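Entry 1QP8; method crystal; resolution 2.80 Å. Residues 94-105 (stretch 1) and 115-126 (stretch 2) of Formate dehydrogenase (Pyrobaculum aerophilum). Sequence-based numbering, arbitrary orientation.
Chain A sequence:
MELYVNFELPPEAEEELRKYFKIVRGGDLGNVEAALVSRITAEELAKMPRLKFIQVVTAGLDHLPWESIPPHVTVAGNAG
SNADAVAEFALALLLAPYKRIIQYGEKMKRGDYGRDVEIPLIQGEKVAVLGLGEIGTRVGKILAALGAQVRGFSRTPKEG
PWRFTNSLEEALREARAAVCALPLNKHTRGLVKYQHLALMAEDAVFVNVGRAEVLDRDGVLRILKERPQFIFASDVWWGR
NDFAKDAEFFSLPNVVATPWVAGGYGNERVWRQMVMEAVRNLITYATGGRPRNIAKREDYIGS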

# COMPACT_ATOMS: atom_id res chain seq x y z
N LEU A 94 -5.77 -0.40 -3.07
CA LEU A 94 -6.32 0.77 -2.42
C LEU A 94 -5.39 1.98 -2.50
O LEU A 94 -5.77 3.04 -3.00
CB LEU A 94 -6.63 0.44 -0.97
CG LEU A 94 -6.94 1.62 -0.05
CD1 LEU A 94 -8.18 2.34 -0.54
CD2 LEU A 94 -7.12 1.10 1.38
N LEU A 95 -4.18 1.81 -2.00
CA LEU A 95 -3.22 2.90 -1.97
C LEU A 95 -2.81 3.47 -3.33
O LEU A 95 -2.53 4.66 -3.43
CB LEU A 95 -1.97 2.46 -1.20
CG LEU A 95 -2.14 1.87 0.20
CD1 LEU A 95 -0.78 1.64 0.83
CD2 LEU A 95 -2.94 2.81 1.05
N ALA A 96 -2.74 2.64 -4.37
CA ALA A 96 -2.32 3.12 -5.68
C ALA A 96 -3.18 4.28 -6.14
O ALA A 96 -2.66 5.33 -6.52
CB ALA A 96 -2.36 2.00 -6.72
N PRO A 97 -4.51 4.10 -6.14
CA PRO A 97 -5.41 5.18 -6.55
C PRO A 97 -5.63 6.18 -5.41
O PRO A 97 -5.72 7.39 -5.63
CB PRO A 97 -6.72 4.46 -6.90
CG PRO A 97 -6.44 2.98 -6.73
CD PRO A 97 -5.26 2.87 -5.84
N TYR A 98 -5.73 5.66 -4.19
CA TYR A 98 -5.97 6.50 -3.02
C TYR A 98 -4.92 7.57 -2.83
O TYR A 98 -5.25 8.75 -2.80
CB TYR A 98 -6.04 5.66 -1.75
CG TYR A 98 -6.67 6.38 -0.58
CD1 TYR A 98 -8.05 6.45 -0.45
CD2 TYR A 98 -5.89 7.00 0.39
CE1 TYR A 98 -8.64 7.12 0.62
CE2 TYR A 98 -6.46 7.67 1.46
CZ TYR A 98 -7.84 7.73 1.58
OH TYR A 98 -8.42 8.42 2.63
N LYS A 99 -3.67 7.18 -2.69
CA LYS A 99 -2.62 8.18 -2.51
C LYS A 99 -2.29 8.87 -3.84
O LYS A 99 -1.28 9.58 -3.95
CB LYS A 99 -1.37 7.53 -1.90
CG LYS A 99 -1.62 6.85 -0.57
CD LYS A 99 -1.99 7.83 0.52
CE LYS A 99 -0.76 8.51 1.10
NZ LYS A 99 -1.11 9.61 2.05
N ARG A 100 -3.15 8.64 -4.83
CA ARG A 100 -3.01 9.25 -6.15
C ARG A 100 -1.68 8.93 -6.86
O ARG A 100 -1.19 9.72 -7.66
CB ARG A 100 -3.16 10.77 -6.00
CG ARG A 100 -4.22 11.20 -4.97
CD ARG A 100 -5.60 11.41 -5.57
NE ARG A 100 -6.61 10.49 -5.03
CZ ARG A 100 -7.79 10.88 -4.55
NH1 ARG A 100 -8.11 12.17 -4.52
NH2 ARG A 100 -8.66 9.98 -4.11
N ILE A 101 -1.10 7.77 -6.56
CA ILE A 101 0.16 7.40 -7.20
C ILE A 101 -0.02 7.22 -8.71
O ILE A 101 0.72 7.80 -9.52
CB ILE A 101 0.71 6.08 -6.63
CG1 ILE A 101 1.01 6.22 -5.13
CG2 ILE A 101 1.96 5.69 -7.39
CD1 ILE A 101 2.19 7.11 -4.81
N ILE A 102 -1.01 6.41 -9.09
CA ILE A 102 -1.26 6.16 -10.51
C ILE A 102 -1.52 7.45 -11.27
O ILE A 102 -0.94 7.68 -12.33
CB ILE A 102 -2.47 5.27 -10.73
CG1 ILE A 102 -2.15 3.83 -10.37
CG2 ILE A 102 -2.88 5.32 -12.18
CD1 ILE A 102 -3.35 2.91 -10.51
N GLN A 103 -2.40 8.28 -10.73
CA GLN A 103 -2.74 9.54 -11.39
C GLN A 103 -1.55 10.48 -11.54
O GLN A 103 -1.28 10.96 -12.64
CB GLN A 103 -3.92 10.24 -10.69
CG GLN A 103 -4.08 9.94 -9.22
CD GLN A 103 -4.78 8.61 -8.93
OE1 GLN A 103 -5.98 8.56 -8.65
NE2 GLN A 103 -4.02 7.52 -9.00
N TYR A 104 -0.82 10.74 -10.47
CA TYR A 104 0.33 11.63 -10.60
C TYR A 104 1.42 11.05 -11.50
O TYR A 104 2.11 11.78 -12.21
CB TYR A 104 0.91 11.99 -9.22
CG TYR A 104 0.36 13.28 -8.65
CD1 TYR A 104 -0.45 13.28 -7.51
CD2 TYR A 104 0.65 14.50 -9.24
CE1 TYR A 104 -0.98 14.47 -6.98
CE2 TYR A 104 0.13 15.71 -8.72
CZ TYR A 104 -0.68 15.68 -7.59
OH TYR A 104 -1.20 16.85 -7.08
N GLY A 105 1.56 9.73 -11.49
CA GLY A 105 2.56 9.11 -12.34
C GLY A 105 2.24 9.42 -13.79
O GLY A 105 3.15 9.62 -14.61
N ARG A 115 0.94 20.39 -8.99
CA ARG A 115 0.55 19.70 -7.77
C ARG A 115 -0.87 20.15 -7.47
O ARG A 115 -1.19 20.55 -6.35
CB ARG A 115 1.47 20.09 -6.60
CG ARG A 115 2.95 19.85 -6.87
CD ARG A 115 3.79 19.97 -5.59
NE ARG A 115 4.86 20.94 -5.76
CZ ARG A 115 6.06 20.85 -5.20
NH1 ARG A 115 6.36 19.83 -4.42
NH2 ARG A 115 6.97 21.78 -5.44
N ASP A 116 -1.72 20.07 -8.48
CA ASP A 116 -3.11 20.48 -8.34
C ASP A 116 -4.03 19.48 -7.66
O ASP A 116 -5.14 19.83 -7.30
CB ASP A 116 -3.70 20.78 -9.71
CG ASP A 116 -3.51 19.63 -10.67
OD1 ASP A 116 -2.38 19.48 -11.20
OD2 ASP A 116 -4.48 18.87 -10.88
N VAL A 117 -3.58 18.24 -7.52
CA VAL A 117 -4.41 17.21 -6.89
C VAL A 117 -3.98 17.01 -5.44
O VAL A 117 -2.81 16.75 -5.18
CB VAL A 117 -4.25 15.83 -7.58
CG1 VAL A 117 -5.22 14.83 -6.98
CG2 VAL A 117 -4.46 15.95 -9.07
N GLU A 118 -4.92 17.12 -4.51
CA GLU A 118 -4.54 16.91 -3.11
C GLU A 118 -4.48 15.42 -2.79
O GLU A 118 -5.31 14.63 -3.26
CB GLU A 118 -5.49 17.63 -2.16
CG GLU A 118 -5.06 17.51 -0.69
CD GLU A 118 -5.62 18.60 0.20
OE1 GLU A 118 -6.86 18.74 0.28
OE2 GLU A 118 -4.82 19.31 0.84
N ILE A 119 -3.49 15.05 -2.00
CA ILE A 119 -3.28 13.67 -1.60
C ILE A 119 -4.02 13.34 -0.32
O ILE A 119 -3.73 13.89 0.74
CB ILE A 119 -1.79 13.42 -1.48
CG1 ILE A 119 -1.16 13.64 -2.86
CG2 ILE A 119 -1.52 12.01 -0.96
CD1 ILE A 119 0.29 13.39 -2.94
N PRO A 120 -5.01 12.45 -0.40
CA PRO A 120 -5.80 12.05 0.77
C PRO A 120 -4.93 11.39 1.80
O PRO A 120 -3.89 10.83 1.48
CB PRO A 120 -6.79 11.05 0.21
CG PRO A 120 -6.98 11.50 -1.18
CD PRO A 120 -5.56 11.82 -1.61
N LEU A 121 -5.36 11.46 3.05
CA LEU A 121 -4.62 10.80 4.11
C LEU A 121 -5.47 9.62 4.54
O LEU A 121 -6.68 9.62 4.37
CB LEU A 121 -4.37 11.77 5.27
CG LEU A 121 -2.89 12.17 5.43
CD1 LEU A 121 -2.30 12.56 4.09
CD2 LEU A 121 -2.78 13.33 6.40
N ILE A 122 -4.83 8.60 5.06
CA ILE A 122 -5.55 7.43 5.52
C ILE A 122 -5.85 7.68 7.00
O ILE A 122 -6.97 7.42 7.48
CB ILE A 122 -4.69 6.16 5.30
CG1 ILE A 122 -4.92 5.67 3.86
CG2 ILE A 122 -5.03 5.07 6.32
CD1 ILE A 122 -4.18 4.44 3.50
N GLN A 123 -4.86 8.22 7.69
CA GLN A 123 -4.97 8.55 9.10
C GLN A 123 -6.27 9.31 9.37
O GLN A 123 -6.61 10.26 8.66
CB GLN A 123 -3.78 9.42 9.51
CG GLN A 123 -3.18 9.06 10.84
CD GLN A 123 -2.89 10.28 11.67
OE1 GLN A 123 -3.81 10.87 12.26
NE2 GLN A 123 -1.63 10.69 11.73
N GLY A 124 -6.99 8.89 10.40
CA GLY A 124 -8.24 9.54 10.75
C GLY A 124 -9.33 9.46 9.70
O GLY A 124 -10.29 10.23 9.74
N GLU A 125 -9.22 8.52 8.77
CA GLU A 125 -10.24 8.42 7.74
C GLU A 125 -11.22 7.28 7.94
O GLU A 125 -10.87 6.23 8.48
CB GLU A 125 -9.58 8.31 6.37
N LYS A 126 -12.45 7.50 7.51
CA LYS A 126 -13.52 6.51 7.63
C LYS A 126 -13.37 5.48 6.52
O LYS A 126 -13.65 5.77 5.36
CB LYS A 126 -14.88 7.21 7.49
CG LYS A 126 -15.13 8.32 8.51
CD LYS A 126 -14.16 9.51 8.37
CE LYS A 126 -14.57 10.49 7.27
NZ LYS A 126 -14.56 9.92 5.89

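Stretch 1 is a broken helix against which stretch 2, without regular helix or strand, is laid. The first helical segment ends at Tyr 98, Lys 99 (phi/psi -76/12) leaves helical geometry, and Arg 100 (59/28) occupies the N-cap position of the segment 101-105. The CA atoms come nearest at this break, Lys 99 CA to Ile 119 CA, 5.6 Å. The two stretches bury 679 Å² in all, both sides summed.

Three side chains of stretch 1 donate hydrogen bonds to backbone carbonyls of stretch 2; within stretch 2 no backbone hydrogen bond is found to the accepting oxygens, Val 117 O, Pro 120 O and Leu 121 O. Tyr 98, with chi1 t (-164°), has a CA-to-CB bond pointing sideways, yet its ring reaches across: Tyr 98 OH donates to Leu 121 O at 2.7 Å, near the ring plane. One face is covered by Pro 120, whose CB lies 4.0 Å from the Tyr 98 ring centroid and 29° off the normal, a CH-pi contact. The CA-to-CB bond of Lys 99 points away; three successive m torsions fold the chain back, and Lys 99 NZ donates to Pro 120 O at 3.1 Å. The CA-to-CB bond of Tyr 104 points toward stretch 2, and Tyr 104 OH makes a very short bond, 2.5 Å, to Val 117 O. Its chi1 of -94° lies between wells, while Tyr 104 CZ packs 3.6 Å from Val 117 CB.

Arg 100 is bent, with chi1 m (-38°) and chi2 and chi3 off-well at -91° and 117°. This conformation brings Arg 100 NE to Pro 97 O, a hydrogen bond of 3.3 Å with an angle of 164° at the hydrogen, and lays one guanidinium face over Pro 120, Arg 100 CZ to Pro 120 CG 3.5 Å. Its aliphatic part meets Val 117, Arg 100 CD to Val 117 CG1 3.7 Å.

Ile 122, chi1 m and chi2 t, extends CD1 to within 3.2 Å of Leu 95 CD2, an apolar contact between buried residues.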